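Local coordinates for Glyoxalase/bleomycin resistance protein/dioxygenase (Vibrio splendidus, PDB 2RK9) that belongs to the glyoxalase/bleomycin resistance protein/dioxygenase superfamily and may bind or convert a small molecule, at the interface of chains A and B. Numbering follows the deposited sequence. Chains: chain A/B, Glyoxalase/bleomycin resistance protein/dioxygenase.

Contact 1: the interface of chains A and B. Residues chain A 22, 26-27; chain B 91, 94-95, 98, 122-123.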
loop_
_atom_site.group_PDB
_atom_site.type_symbol
_atom_site.label_atom_id
_atom_site.label_comp_id
_atom_site.label_asym_id
_atom_site.label_seq_id
_atom_site.Cartn_x
_atom_site.Cartn_y
_atom_site.Cartn_z
ATOM N N PHE A 22 -0.372 -16.453 7.995
ATOM C CA PHE A 22 0.894 -15.748 8.082
ATOM C C PHE A 22 0.660 -14.429 8.804
ATOM O O PHE A 22 1.339 -14.116 9.767
ATOM C CB PHE A 22 1.453 -15.457 6.693
ATOM C CG PHE A 22 2.858 -14.939 6.712
ATOM C CD1 PHE A 22 3.928 -15.812 6.875
ATOM C CD2 PHE A 22 3.113 -13.576 6.600
ATOM C CE1 PHE A 22 5.238 -15.338 6.929
ATOM C CE2 PHE A 22 4.421 -13.087 6.653
ATOM C CZ PHE A 22 5.482 -13.971 6.819
ATOM N N VAL A 26 1.945 -15.357 12.327
ATOM C CA VAL A 26 3.309 -14.854 12.271
ATOM C C VAL A 26 3.422 -13.362 12.588
ATOM O O VAL A 26 4.204 -12.964 13.454
ATOM C CB VAL A 26 3.950 -15.124 10.878
ATOM C CG1 VAL A 26 5.372 -14.563 10.835
ATOM C CG2 VAL A 26 3.976 -16.629 10.590
ATOM N N LEU A 27 2.641 -12.535 11.901
ATOM C CA LEU A 27 2.726 -11.095 12.125
ATOM C C LEU A 27 1.868 -10.564 13.263
ATOM O O LEU A 27 2.021 -9.408 13.670
ATOM C CB LEU A 27 2.400 -10.349 10.831
ATOM C CG LEU A 27 3.292 -10.729 9.645
ATOM C CD1 LEU A 27 2.791 -10.051 8.372
ATOM C CD2 LEU A 27 4.725 -10.337 9.938
ATOM N N VAL B 91 8.684 -13.218 14.280
ATOM C CA VAL B 91 8.926 -13.523 12.871
ATOM C C VAL B 91 10.195 -14.358 12.735
ATOM O O VAL B 91 10.238 -15.334 11.983
ATOM C CB VAL B 91 9.088 -12.229 12.045
ATOM C CG1 VAL B 91 9.478 -12.566 10.605
ATOM C CG2 VAL B 91 7.794 -11.446 12.064
ATOM N N SER B 94 9.225 -18.057 14.181
ATOM C CA SER B 94 8.355 -18.908 13.381
ATOM C C SER B 94 8.456 -18.803 11.864
ATOM O O SER B 94 7.841 -19.602 11.156
ATOM C CB SER B 94 6.905 -18.682 13.804
ATOM O OG SER B 94 6.610 -17.299 13.827
ATOM N N ALA B 95 9.217 -17.838 11.354
ATOM C CA ALA B 95 9.349 -17.684 9.906
ATOM C C ALA B 95 10.602 -16.928 9.489
ATOM O O ALA B 95 10.540 -16.008 8.672
ATOM C CB ALA B 95 8.110 -16.990 9.344
ATOM N N SER B 98 11.461 -15.911 6.001
ATOM C CA SER B 98 10.652 -14.852 5.402
ATOM C C SER B 98 11.275 -13.477 5.608
ATOM O O SER B 98 10.812 -12.487 5.047
ATOM C CB SER B 98 9.239 -14.853 5.991
ATOM O OG SER B 98 8.471 -15.937 5.490
ATOM N N VAL B 122 9.979 -8.041 5.616
ATOM C CA VAL B 122 9.552 -9.423 5.504
ATOM C C VAL B 122 8.759 -9.612 4.229
ATOM O O VAL B 122 8.110 -8.691 3.749
ATOM C CB VAL B 122 8.673 -9.849 6.708
ATOM C CG1 VAL B 122 7.357 -9.101 6.697
ATOM C CG2 VAL B 122 8.433 -11.346 6.674
ATOM N N GLN B 123 8.837 -10.810 3.673
ATOM C CA GLN B 123 8.095 -11.126 2.470
ATOM C C GLN B 123 7.019 -12.114 2.872
ATOM O O GLN B 123 7.305 -13.116 3.525
ATOM C CB GLN B 123 9.004 -11.763 1.422
ATOM C CG GLN B 123 8.241 -12.210 0.187
ATOM C CD GLN B 123 9.136 -12.824 -0.853
ATOM O OE1 GLN B 123 9.843 -13.790 -0.581
ATOM N NE2 GLN B 123 9.118 -12.267 -2.055
#
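A:Phe22 against B:Ser98 and B:Val122 marks a mainly van der Waals patch between two copies of the same protein, in which helix 16-26 of one subunit meets helix 84-94, the 3-10 turn 96-98 and the end of strand 115-123 of the other, closing one flank of the two-fold assembly. A:Phe22 puts the far rim of its ring into chain B. With CG anti to the backbone N (chi1 -170°), the ring lies beside A:Val26, whose CB is 4.0 Å above one face, offset toward the rim. At the edge, in the ring plane, B:Val122 CG2 stands 4.0 Å from A:Phe22 CZ. The hydroxymethyl group of B:Ser98 meets the same rim, OG 3.6 Å from A:Phe22 CE1 and CB 3.9 Å from A:Phe22 CZ. One turn further along, A:Val26 CG1 lies 4.0 Å from the methyl CB of B:Ala95, just past the end of helix 84-94. The side chains of A:Val26 and B:Val91 cross at about a right angle. A:Leu27 follows the helix end and adds one branch, CD2 lying 3.9 Å from B:Val91 CG2. These carbon-to-carbon spacings indicate ordinary van der Waals packing. The patch probably steadies helix 16-26 against the partner's helix 84-94 if this dimer forms in solution.

Contact 2: the interface of chains A and B. Residues chain A 71-72, 77, 128; chain B 11, 73-75.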
loop_
_atom_site.group_PDB
_atom_site.type_symbol
_atom_site.label_atom_id
_atom_site.label_comp_id
_atom_site.label_asym_id
_atom_site.label_seq_id
_atom_site.Cartn_x
_atom_site.Cartn_y
_atom_site.Cartn_z
ATOM N N LEU A 71 3.723 -3.084 -12.888
ATOM C CA LEU A 71 4.265 -3.275 -11.554
ATOM C C LEU A 71 3.077 -3.326 -10.600
ATOM O O LEU A 71 1.975 -2.905 -10.955
ATOM C CB LEU A 71 5.190 -2.108 -11.179
ATOM C CG LEU A 71 6.377 -1.868 -12.113
ATOM C CD1 LEU A 71 7.203 -0.672 -11.626
ATOM C CD2 LEU A 71 7.222 -3.131 -12.166
ATOM N N GLY A 72 3.304 -3.845 -9.396
ATOM C CA GLY A 72 2.246 -3.921 -8.402
ATOM C C GLY A 72 1.173 -4.984 -8.596
ATOM O O GLY A 72 0.095 -4.879 -8.022
ATOM N N PHE A 77 -4.789 -0.351 -4.433
ATOM C CA PHE A 77 -4.751 0.638 -3.365
ATOM C C PHE A 77 -6.096 1.315 -3.130
ATOM O O PHE A 77 -6.473 2.203 -3.891
ATOM C CB PHE A 77 -3.703 1.705 -3.694
ATOM C CG PHE A 77 -2.302 1.180 -3.766
ATOM C CD1 PHE A 77 -1.602 0.869 -2.606
ATOM C CD2 PHE A 77 -1.676 1.000 -4.996
ATOM C CE1 PHE A 77 -0.301 0.386 -2.667
ATOM C CE2 PHE A 77 -0.368 0.514 -5.066
ATOM C CZ PHE A 77 0.317 0.210 -3.895
ATOM N N TYR A 128 0.535 0.559 -11.560
ATOM C CA TYR A 128 -0.146 0.489 -10.274
ATOM C C TYR A 128 -1.615 0.882 -10.388
ATOM O O TYR A 128 -1.961 1.835 -11.090
ATOM C CB TYR A 128 0.560 1.402 -9.264
ATOM C CG TYR A 128 2.020 1.066 -9.057
ATOM C CD1 TYR A 128 2.399 -0.149 -8.493
ATOM C CD2 TYR A 128 3.023 1.963 -9.433
ATOM C CE1 TYR A 128 3.743 -0.466 -8.306
ATOM C CE2 TYR A 128 4.374 1.654 -9.255
ATOM C CZ TYR A 128 4.723 0.439 -8.691
ATOM O OH TYR A 128 6.049 0.129 -8.509
ATOM N N LEU B 11 6.633 3.115 -4.137
ATOM C CA LEU B 11 6.531 2.541 -5.474
ATOM C C LEU B 11 7.744 2.773 -6.363
ATOM O O LEU B 11 8.226 3.895 -6.483
ATOM C CB LEU B 11 5.308 3.133 -6.178
ATOM C CG LEU B 11 4.015 3.229 -5.368
ATOM C CD1 LEU B 11 2.956 3.944 -6.202
ATOM C CD2 LEU B 11 3.553 1.835 -4.960
ATOM N N SER B 73 5.482 -6.774 -7.272
ATOM C CA SER B 73 6.785 -6.279 -7.696
ATOM C C SER B 73 6.799 -4.758 -7.778
ATOM O O SER B 73 5.863 -4.141 -8.285
ATOM C CB SER B 73 7.180 -6.871 -9.054
ATOM O OG SER B 73 6.264 -6.488 -10.065
ATOM N N GLY B 74 7.867 -4.164 -7.252
ATOM C CA GLY B 74 8.012 -2.724 -7.267
ATOM C C GLY B 74 7.422 -2.022 -6.060
ATOM O O GLY B 74 7.649 -0.827 -5.867
ATOM N N VAL B 75 6.658 -2.749 -5.250
ATOM C CA VAL B 75 6.039 -2.153 -4.066
ATOM C C VAL B 75 6.664 -2.588 -2.742
ATOM O O VAL B 75 6.954 -3.764 -2.521
ATOM C CB VAL B 75 4.532 -2.469 -3.990
ATOM C CG1 VAL B 75 3.876 -1.625 -2.906
ATOM C CG2 VAL B 75 3.883 -2.200 -5.315
#
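B:Leu11 covers one face of the A:Tyr128 ring, and B:Val75 meets its CE1 rim from the same side, with a backbone hydrogen bond beside them. The apolar part centres on that ring. B:Leu11 lies along it, the two side chains running past each other in opposite directions. Its CD2 methyl stands 4.0 Å above the plane, over the middle of the ring, while CB comes 3.5 Å from A:Tyr128 CE2. The same leucine uses CD1 on A:Tyr128 CD2, 3.8 Å away, so both branches and the CB contribute. B:Val75, at the start of strand 75-80, brings CG2 to 3.5 Å from A:Tyr128 CE1; with CG1 anti to the backbone N (chi1 -169°), CG2 falls beside that N and faces the ring, and it also touches A:Gly72 CA. On strand 75-80, A:Phe77 brings the CZ corner of its ring to 3.8 Å from B:Leu11 CD2, so that one methyl is shared by two aromatic rings.

The polar part belongs to the loops. A:Gly72 N donates to the carbonyl O of B:Ser73 over 2.8 Å, in the carbonyl plane and with 154° at the hydrogen. Nearby, the phenol OH of A:Tyr128 lies 3.2 Å from B:Gly74 O, a polar approach at the far end of the ring. Together these contacts probably help hold the loops at residues 71-74 and the A:Tyr128 ring against the partner's strands 7-12 and 75-80, if the dimer is the biological form.

Contact 3: the interface of chains A and B. Residues chain A 67-69, 71, 126; chain B 12-14.
B:Phe14 packs much of its side chain against chain A, beside the carboxylate of A:Asp126. From CB, 4.0 Å from A:Asp126 OD1, the ring runs past the carboxylate in the opposite direction, the two planes 28° apart. A chi1 of -64°, with CG beside the backbone N, carries the ring past the carboxylate and brings CD2 next to OD1. Further out, CE2 packs on A:Leu71 CD1 at 3.7 Å. The tip, CZ, meets A:Leu71 CG and the backbone N of A:Phe69, both at 3.7 Å, while A:Leu67 O lies in the ring plane at the edge, nearest CE1. B:Phe14 N donates to A:Asp126 OD1 over 3.0 Å, on the syn side but 32° out of the carboxylate plane. The other oxygen, OD2, has a weak contact with the thiol of B:Cys13. A:Leu67 CD1 lies over one face of the B:Tyr12 ring, toward its rim, 3.6 Å from the centroid (CH-pi), the side chains crossing at about a right angle. A:Leu71 CD1 wedges toward B:Tyr12 O, 3.4 Å away. The site joins the loop segment 67-71 and the loop 124-128 before strand 129-134 of chain A to the end of strand 7-12 and the residues that follow it in chain B.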
loop_
_atom_site.group_PDB
_atom_site.type_symbol
_atom_site.label_atom_id
_atom_site.label_comp_id
_atom_site.label_asym_id
_atom_site.label_seq_id
_atom_site.Cartn_x
_atom_site.Cartn_y
_atom_site.Cartn_z
ATOM N N LEU A 67 11.182 -6.345 -12.337
ATOM C CA LEU A 67 10.573 -5.044 -12.632
ATOM C C LEU A 67 10.076 -4.966 -14.077
ATOM O O LEU A 67 10.777 -4.474 -14.940
ATOM C CB LEU A 67 11.569 -3.909 -12.366
ATOM C CG LEU A 67 12.096 -3.783 -10.935
ATOM C CD1 LEU A 67 13.075 -2.625 -10.822
ATOM C CD2 LEU A 67 10.948 -3.609 -9.952
ATOM N N GLU A 68 8.896 -5.483 -14.304
ATOM C CA GLU A 68 8.300 -5.497 -15.634
ATOM C C GLU A 68 6.867 -4.973 -15.601
ATOM O O GLU A 68 6.158 -5.285 -14.640
ATOM C CB GLU A 68 8.342 -6.905 -16.225
ATOM C CG GLU A 68 9.743 -7.472 -16.379
ATOM C CD GLU A 68 9.746 -8.873 -16.958
ATOM O OE1 GLU A 68 8.651 -9.400 -17.245
ATOM O OE2 GLU A 68 10.844 -9.445 -17.123
ATOM N N PHE A 69 6.477 -4.176 -16.573
ATOM C CA PHE A 69 5.115 -3.647 -16.602
ATOM C C PHE A 69 4.138 -4.820 -16.731
ATOM O O PHE A 69 4.343 -5.721 -17.541
ATOM C CB PHE A 69 4.911 -2.704 -17.794
ATOM C CG PHE A 69 3.551 -2.052 -17.822
ATOM C CD1 PHE A 69 3.370 -0.760 -17.333
ATOM C CD2 PHE A 69 2.439 -2.751 -18.282
ATOM C CE1 PHE A 69 2.100 -0.175 -17.298
ATOM C CE2 PHE A 69 1.170 -2.178 -18.251
ATOM C CZ PHE A 69 1.002 -0.888 -17.756
ATOM N N LEU A 71 3.723 -3.084 -12.888
ATOM C CA LEU A 71 4.265 -3.275 -11.554
ATOM C C LEU A 71 3.077 -3.326 -10.600
ATOM O O LEU A 71 1.975 -2.905 -10.955
ATOM C CB LEU A 71 5.190 -2.108 -11.179
ATOM C CG LEU A 71 6.377 -1.868 -12.113
ATOM C CD1 LEU A 71 7.203 -0.672 -11.626
ATOM C CD2 LEU A 71 7.222 -3.131 -12.166
ATOM N N ASP A 126 3.188 3.378 -14.468
ATOM C CA ASP A 126 4.005 2.235 -14.065
ATOM C C ASP A 126 3.175 0.962 -13.952
ATOM O O ASP A 126 3.720 -0.138 -13.868
ATOM C CB ASP A 126 4.695 2.529 -12.733
ATOM C CG ASP A 126 5.572 3.752 -12.810
ATOM O OD1 ASP A 126 6.632 3.674 -13.463
ATOM O OD2 ASP A 126 5.192 4.796 -12.239
ATOM N N TYR B 12 8.227 1.706 -6.995
ATOM C CA TYR B 12 9.343 1.830 -7.921
ATOM C C TYR B 12 8.765 2.412 -9.211
ATOM O O TYR B 12 7.670 2.037 -9.618
ATOM C CB TYR B 12 9.970 0.473 -8.240
ATOM C CG TYR B 12 11.016 0.590 -9.331
ATOM C CD1 TYR B 12 12.241 1.205 -9.078
ATOM C CD2 TYR B 12 10.743 0.175 -10.639
ATOM C CE1 TYR B 12 13.166 1.413 -10.096
ATOM C CE2 TYR B 12 11.660 0.378 -11.663
ATOM C CZ TYR B 12 12.868 0.998 -11.383
ATOM O OH TYR B 12 13.776 1.205 -12.390
ATOM N N CYS B 13 9.503 3.314 -9.851
ATOM C CA CYS B 13 9.036 3.943 -11.083
ATOM C C CYS B 13 10.064 3.824 -12.204
ATOM O O CYS B 13 11.251 4.069 -11.990
ATOM C CB CYS B 13 8.733 5.427 -10.849
ATOM S SG CYS B 13 7.483 5.771 -9.570
ATOM N N PHE B 14 9.605 3.459 -13.398
ATOM C CA PHE B 14 10.506 3.332 -14.541
ATOM C C PHE B 14 11.159 4.681 -14.836
ATOM O O PHE B 14 12.364 4.758 -15.056
ATOM C CB PHE B 14 9.738 2.843 -15.773
ATOM C CG PHE B 14 9.172 1.465 -15.618
ATOM C CD1 PHE B 14 9.993 0.349 -15.697
ATOM C CD2 PHE B 14 7.817 1.284 -15.386
ATOM C CE1 PHE B 14 9.472 -0.931 -15.543
ATOM C CE2 PHE B 14 7.283 0.004 -15.231
ATOM C CZ PHE B 14 8.110 -1.100 -15.309
#

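Contact 2 and contact 3 form one continuous stretch of the interface, their C-alpha centres about 7 Å apart, and they share A:Leu71, which touches B:Ser73 in one and B:Tyr12 and B:Phe14 in the other. Strand 7-12 of chain B also links them, supplying B:Leu11 to contact 2 and B:Tyr12 to contact 3. Contact 1 stands apart, its C-alpha centre about 21 Å from that of contact 2 and about 26 Å from that of contact 3, where helix 16-26 meets the helix 84-94 region and strand 115-123. Each patch has a twin by two-fold symmetry; if the dimer is the biological form, the subunits would be held near the middle and at the flanks, which may limit rocking.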